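Aspartate-semialdehyde dehydrogenase (Thermus thermophilus, PDB 2YV3) probably catalyses the NADPH-dependent reductive dephosphorylation of L-aspartyl-4-phosphate to L-aspartate semialdehyde, an early step toward lysine, methionine and threonine. Local coordinates at residues L130-W135 with W286-G291; M208-E213 with I225-V230. All blocks are in the same frame, centred on the assembly; numbering follows the deposited sequence.

Contact 1. Residues L130-W135 with W286-G291; sequences LAMALW and WDVEVG
Met132 meets Val288 with the base of its side chain. Its CG is 3.2 Å from CG1 of Val288, too short to mean tight packing at this resolution, and its CB is 3.7 Å from the same methyl. CG stands opposite the backbone N (chi1 -161°), which carries the chain out toward the strand. Bends at chi2 and chi3 then lead the sulphur and CE away from it. The two side chains meet at a slant. Val288 offers CG1 because its chi1 of 45° sets that methyl between the backbone N and the carbonyl carbon.

Next, Ala133 points its CB toward the strand. It touches CG2 of Val290 at 3.6 Å, methyl against methyl. The backbones are evenly spaced: CA to CA is 7.2 Å for Met132 and Val288 and 7.1 Å for Ala133 and Val290. Val288 and Val290 are two residues apart and present the same side of the strand, so neighbouring helix residues meet one each. The contact is apolar and buried.

Helix 125-141 packs on the five-stranded sheet of the dimerisation domain, and this contact is with 288-295, one of its two outermost strands within the chain. Val288 and Val290 also pack on Val307 of the adjacent strand 302-310. Further round the helix, Leu130 and Leu134 rest on strands 143-151 and 237-246, while Met132 reaches Val105 and Glu107 in a loop.

Contact 2. Residues M208-E213 with I225-V230; sequences MKVVWE and ISATAV
Val210 and Val211 meet Ile225 and Ala227 without any ring between them. The one aromatic ring of the two segments, Trp212, leaves the helix on the side turned from the strand. Met208 O lies over one of its faces, 3.4 Å above the plane and offset toward the rim.

Val210 works with both methyls. CG1 is 3.9 Å from CG2 of Ile225, and CG2 is 4.0 Å from CB of Ala227. Val211 lies alongside Ile225, the two side chains running opposite ways. Its CG2 is 3.9 Å from CB of Ile225 and 3.6 Å from that residue's O. Placing CG1 opposite the backbone N (chi1 -163°) turns both methyls to Ile225, with CG1 against its CB and CD1. The extended Ile225 chain (chi2 174°) brings CD1 to the helix backbone, 3.7 Å from Val210 O. An alanine in place of Val211 would probably open a gap beside CB of Ile225 and leave CD1 freer to turn.

The axes of 208-213 and 225-228 approach to 7.6 Å and run roughly antiparallel, at 152°. This is helix-on-sheet packing on strand 224-228, one of the sheet's two outermost within this chain. The side chain of Val210 is about 8 Å from that of Cys125, the predicted nucleophile, so this packing lies close to the probable active site.

Elsewhere, Glu213 bridges to Arg96, a predicted phosphate-binding residue, and Thr228 OG1 bonds Arg294 of the second subunit. Val210 O is satisfied by Thr214 OG1. The contact itself is apolar and buried, so shape rather than polar pairing fits the two segments together.

From the N terminus, the chain first builds the NAD-binding domain and then enters helix 125-141, where 130-135 opens the loop of contact 1. Strand 143-151 follows, and later helix 205-219 turns back through a short link into strand 224-228. That return is contact 2, a small loop of 11 residues. The chain goes on to 286-291 and only there closes contact 1, so the small loop lies wholly within the large one of 150 residues. The contacts tie two helices to the two strands outermost within this chain, 288-295 and 224-228, of one five-stranded sheet. They meet where Leu130 CD2 packs 4.0 Å from Val210 CG1.

Contact 1. Residues L130-W135 with W286-G291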
loop_
_atom_site.group_PDB
_atom_site.type_symbol
_atom_site.label_atom_id
_atom_site.label_comp_id
_atom_site.label_asym_id
_atom_site.label_seq_id
_atom_site.Cartn_x
_atom_site.Cartn_y
_atom_site.Cartn_z
ATOM N N LEU A 130 -3.296 -12.282 -7.889
ATOM C CA LEU A 130 -1.932 -12.095 -8.364
ATOM C C LEU A 130 -1.558 -13.102 -9.457
ATOM O O LEU A 130 -0.747 -12.801 -10.326
ATOM C CB LEU A 130 -0.930 -12.213 -7.213
ATOM C CG LEU A 130 0.533 -11.916 -7.583
ATOM C CD1 LEU A 130 0.598 -10.571 -8.317
ATOM C CD2 LEU A 130 1.418 -11.917 -6.347
ATOM N N ALA A 131 -2.140 -14.294 -9.413
ATOM C CA ALA A 131 -1.856 -15.318 -10.414
ATOM C C ALA A 131 -2.641 -14.988 -11.678
ATOM O O ALA A 131 -2.146 -15.069 -12.797
ATOM C CB ALA A 131 -2.264 -16.701 -9.879
ATOM N N MET A 132 -3.887 -14.605 -11.479
ATOM C CA MET A 132 -4.739 -14.252 -12.588
ATOM C C MET A 132 -4.003 -13.320 -13.543
ATOM O O MET A 132 -4.286 -13.270 -14.739
ATOM C CB MET A 132 -5.999 -13.573 -12.063
ATOM C CG MET A 132 -7.131 -13.588 -13.054
ATOM S SD MET A 132 -7.973 -15.171 -13.117
ATOM C CE MET A 132 -6.746 -16.363 -12.400
ATOM N N ALA A 133 -3.056 -12.572 -13.007
ATOM C CA ALA A 133 -2.300 -11.669 -13.833
ATOM C C ALA A 133 -0.910 -12.246 -14.055
ATOM O O ALA A 133 -0.384 -12.206 -15.173
ATOM C CB ALA A 133 -2.211 -10.298 -13.168
ATOM N N LEU A 134 -0.324 -12.810 -13.004
ATOM C CA LEU A 134 1.029 -13.354 -13.113
ATOM C C LEU A 134 1.112 -14.689 -13.834
ATOM O O LEU A 134 2.198 -15.165 -14.144
ATOM C CB LEU A 134 1.687 -13.486 -11.733
ATOM C CG LEU A 134 3.218 -13.528 -11.812
ATOM C CD1 LEU A 134 3.727 -12.108 -12.108
ATOM C CD2 LEU A 134 3.813 -14.067 -10.519
ATOM N N TRP A 135 -0.027 -15.303 -14.103
ATOM C CA TRP A 135 0.009 -16.564 -14.812
ATOM C C TRP A 135 0.546 -16.379 -16.235
ATOM O O TRP A 135 1.544 -16.992 -16.624
ATOM C CB TRP A 135 -1.376 -17.208 -14.893
ATOM C CG TRP A 135 -1.255 -18.425 -15.700
ATOM C CD1 TRP A 135 -2.007 -18.784 -16.774
ATOM C CD2 TRP A 135 -0.208 -19.388 -15.598
ATOM N NE1 TRP A 135 -1.480 -19.908 -17.361
ATOM C CE2 TRP A 135 -0.374 -20.299 -16.655
ATOM C CE3 TRP A 135 0.860 -19.565 -14.713
ATOM C CZ2 TRP A 135 0.483 -21.371 -16.857
ATOM C CZ3 TRP A 135 1.705 -20.624 -14.907
ATOM C CH2 TRP A 135 1.516 -21.519 -15.975
ATOM N N TRP A 286 -16.068 -9.931 -11.737
ATOM C CA TRP A 286 -15.452 -11.253 -11.561
ATOM C C TRP A 286 -14.016 -11.149 -12.038
ATOM O O TRP A 286 -13.172 -11.970 -11.694
ATOM C CB TRP A 286 -16.166 -12.355 -12.360
ATOM C CG TRP A 286 -17.643 -12.431 -12.139
ATOM C CD1 TRP A 286 -18.341 -11.935 -11.073
ATOM C CD2 TRP A 286 -18.615 -13.017 -13.015
ATOM N NE1 TRP A 286 -19.688 -12.164 -11.236
ATOM C CE2 TRP A 286 -19.887 -12.820 -12.425
ATOM C CE3 TRP A 286 -18.542 -13.677 -14.253
ATOM C CZ2 TRP A 286 -21.073 -13.271 -13.019
ATOM C CZ3 TRP A 286 -19.720 -14.127 -14.844
ATOM C CH2 TRP A 286 -20.970 -13.913 -14.227
ATOM N N ASP A 287 -13.731 -10.128 -12.828
ATOM C CA ASP A 287 -12.374 -9.956 -13.306
ATOM C C ASP A 287 -11.452 -9.288 -12.313
ATOM O O ASP A 287 -11.846 -8.835 -11.229
ATOM C CB ASP A 287 -12.337 -9.142 -14.594
ATOM C CG ASP A 287 -12.644 -9.968 -15.798
ATOM O OD1 ASP A 287 -12.842 -11.184 -15.626
ATOM O OD2 ASP A 287 -12.681 -9.398 -16.910
ATOM N N VAL A 288 -10.202 -9.230 -12.723
ATOM C CA VAL A 288 -9.166 -8.609 -11.950
ATOM C C VAL A 288 -8.689 -7.562 -12.916
ATOM O O VAL A 288 -8.557 -7.834 -14.110
ATOM C CB VAL A 288 -8.019 -9.614 -11.657
ATOM C CG1 VAL A 288 -7.663 -10.391 -12.925
ATOM C CG2 VAL A 288 -6.792 -8.885 -11.156
ATOM N N GLU A 289 -8.455 -6.358 -12.436
ATOM C CA GLU A 289 -7.950 -5.337 -13.326
ATOM C C GLU A 289 -6.452 -5.318 -13.156
ATOM O O GLU A 289 -5.954 -5.668 -12.093
ATOM C CB GLU A 289 -8.565 -3.981 -12.987
ATOM C CG GLU A 289 -9.990 -3.827 -13.538
ATOM C CD GLU A 289 -10.771 -2.717 -12.853
ATOM O OE1 GLU A 289 -11.930 -2.469 -13.233
ATOM O OE2 GLU A 289 -10.223 -2.098 -11.920
ATOM N N VAL A 290 -5.732 -4.960 -14.214
ATOM C CA VAL A 290 -4.268 -4.879 -14.168
ATOM C C VAL A 290 -3.765 -3.648 -14.944
ATOM O O VAL A 290 -4.078 -3.451 -16.115
ATOM C CB VAL A 290 -3.621 -6.162 -14.745
ATOM C CG1 VAL A 290 -2.093 -6.054 -14.671
ATOM C CG2 VAL A 290 -4.107 -7.381 -13.967
ATOM N N GLY A 291 -2.982 -2.818 -14.275
ATOM C CA GLY A 291 -2.486 -1.621 -14.909
ATOM C C GLY A 291 -1.100 -1.229 -14.468
ATOM O O GLY A 291 -0.377 -2.000 -13.822
#

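Contact 2. Residues M208-E213 with I225-V230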
loop_
_atom_site.group_PDB
_atom_site.type_symbol
_atom_site.label_atom_id
_atom_site.label_comp_id
_atom_site.label_asym_id
_atom_site.label_seq_id
_atom_site.Cartn_x
_atom_site.Cartn_y
_atom_site.Cartn_z
ATOM N N MET A 208 3.945 -15.326 3.504
ATOM C CA MET A 208 4.500 -16.629 3.147
ATOM C C MET A 208 3.702 -17.470 2.161
ATOM O O MET A 208 4.255 -18.331 1.466
ATOM C CB MET A 208 4.777 -17.435 4.411
ATOM C CG MET A 208 6.091 -17.039 5.051
ATOM S SD MET A 208 7.284 -16.696 3.729
ATOM C CE MET A 208 7.640 -18.328 3.116
ATOM N N LYS A 209 2.406 -17.195 2.091
ATOM C CA LYS A 209 1.505 -17.894 1.196
ATOM C C LYS A 209 1.746 -17.445 -0.237
ATOM O O LYS A 209 1.745 -18.273 -1.151
ATOM C CB LYS A 209 0.066 -17.623 1.633
ATOM C CG LYS A 209 -0.217 -18.242 2.990
ATOM C CD LYS A 209 -1.357 -17.567 3.746
ATOM C CE LYS A 209 -2.727 -17.859 3.144
ATOM N NZ LYS A 209 -3.826 -17.309 3.993
ATOM N N VAL A 210 1.979 -16.143 -0.437
ATOM C CA VAL A 210 2.230 -15.618 -1.777
ATOM C C VAL A 210 3.302 -16.464 -2.436
ATOM O O VAL A 210 3.376 -16.528 -3.655
ATOM C CB VAL A 210 2.709 -14.130 -1.750
ATOM C CG1 VAL A 210 3.027 -13.640 -3.168
ATOM C CG2 VAL A 210 1.643 -13.243 -1.104
ATOM N N VAL A 211 4.120 -17.124 -1.619
ATOM C CA VAL A 211 5.204 -17.981 -2.103
ATOM C C VAL A 211 4.849 -19.473 -2.201
ATOM O O VAL A 211 4.821 -20.030 -3.297
ATOM C CB VAL A 211 6.443 -17.862 -1.204
ATOM C CG1 VAL A 211 7.662 -18.408 -1.938
ATOM C CG2 VAL A 211 6.646 -16.418 -0.783
ATOM N N TRP A 212 4.591 -20.122 -1.066
ATOM C CA TRP A 212 4.256 -21.553 -1.066
ATOM C C TRP A 212 3.104 -21.901 -2.022
ATOM O O TRP A 212 3.082 -22.974 -2.631
ATOM C CB TRP A 212 3.873 -22.024 0.340
ATOM C CG TRP A 212 4.880 -21.701 1.402
ATOM C CD1 TRP A 212 6.230 -21.557 1.245
ATOM C CD2 TRP A 212 4.619 -21.522 2.799
ATOM N NE1 TRP A 212 6.821 -21.296 2.459
ATOM C CE2 TRP A 212 5.853 -21.269 3.429
ATOM C CE3 TRP A 212 3.454 -21.553 3.582
ATOM C CZ2 TRP A 212 5.962 -21.050 4.798
ATOM C CZ3 TRP A 212 3.560 -21.339 4.941
ATOM C CH2 TRP A 212 4.804 -21.090 5.538
ATOM N N GLU A 213 2.135 -21.004 -2.142
ATOM C CA GLU A 213 1.025 -21.267 -3.032
ATOM C C GLU A 213 1.456 -21.121 -4.482
ATOM O O GLU A 213 1.047 -21.920 -5.328
ATOM C CB GLU A 213 -0.144 -20.335 -2.722
ATOM C CG GLU A 213 -0.914 -20.739 -1.479
ATOM C CD GLU A 213 -1.995 -19.750 -1.143
ATOM O OE1 GLU A 213 -2.907 -20.115 -0.370
ATOM O OE2 GLU A 213 -1.923 -18.601 -1.646
ATOM N N ILE A 225 10.292 -15.184 -4.407
ATOM C CA ILE A 225 9.195 -14.281 -4.133
ATOM C C ILE A 225 9.275 -13.653 -2.746
ATOM O O ILE A 225 9.450 -14.355 -1.747
ATOM C CB ILE A 225 7.837 -15.000 -4.252
ATOM C CG1 ILE A 225 7.817 -15.908 -5.468
ATOM C CG2 ILE A 225 6.722 -13.985 -4.400
ATOM C CD1 ILE A 225 6.550 -16.759 -5.546
ATOM N N SER A 226 9.148 -12.327 -2.706
ATOM C CA SER A 226 9.152 -11.544 -1.466
ATOM C C SER A 226 7.820 -10.816 -1.484
ATOM O O SER A 226 7.326 -10.473 -2.554
ATOM C CB SER A 226 10.295 -10.525 -1.477
ATOM O OG SER A 226 10.238 -9.622 -0.382
ATOM N N ALA A 227 7.228 -10.587 -0.316
ATOM C CA ALA A 227 5.940 -9.888 -0.249
ATOM C C ALA A 227 5.670 -9.292 1.126
ATOM O O ALA A 227 6.006 -9.899 2.144
ATOM C CB ALA A 227 4.810 -10.843 -0.621
ATOM N N THR A 228 5.071 -8.102 1.147
ATOM C CA THR A 228 4.726 -7.427 2.397
ATOM C C THR A 228 3.221 -7.265 2.418
ATOM O O THR A 228 2.689 -6.438 1.689
ATOM C CB THR A 228 5.315 -5.994 2.507
ATOM O OG1 THR A 228 6.736 -6.033 2.376
ATOM C CG2 THR A 228 4.943 -5.367 3.883
ATOM N N ALA A 229 2.537 -8.035 3.255
ATOM C CA ALA A 229 1.092 -7.943 3.340
ATOM C C ALA A 229 0.689 -6.767 4.214
ATOM O O ALA A 229 1.049 -6.710 5.390
ATOM C CB ALA A 229 0.507 -9.252 3.908
ATOM N N VAL A 230 -0.045 -5.813 3.653
ATOM C CA VAL A 230 -0.477 -4.685 4.463
ATOM C C VAL A 230 -1.980 -4.512 4.388
ATOM O O VAL A 230 -2.569 -4.601 3.314
ATOM C CB VAL A 230 0.227 -3.395 4.067
ATOM C CG1 VAL A 230 -0.154 -2.277 5.059
ATOM C CG2 VAL A 230 1.737 -3.625 4.053
#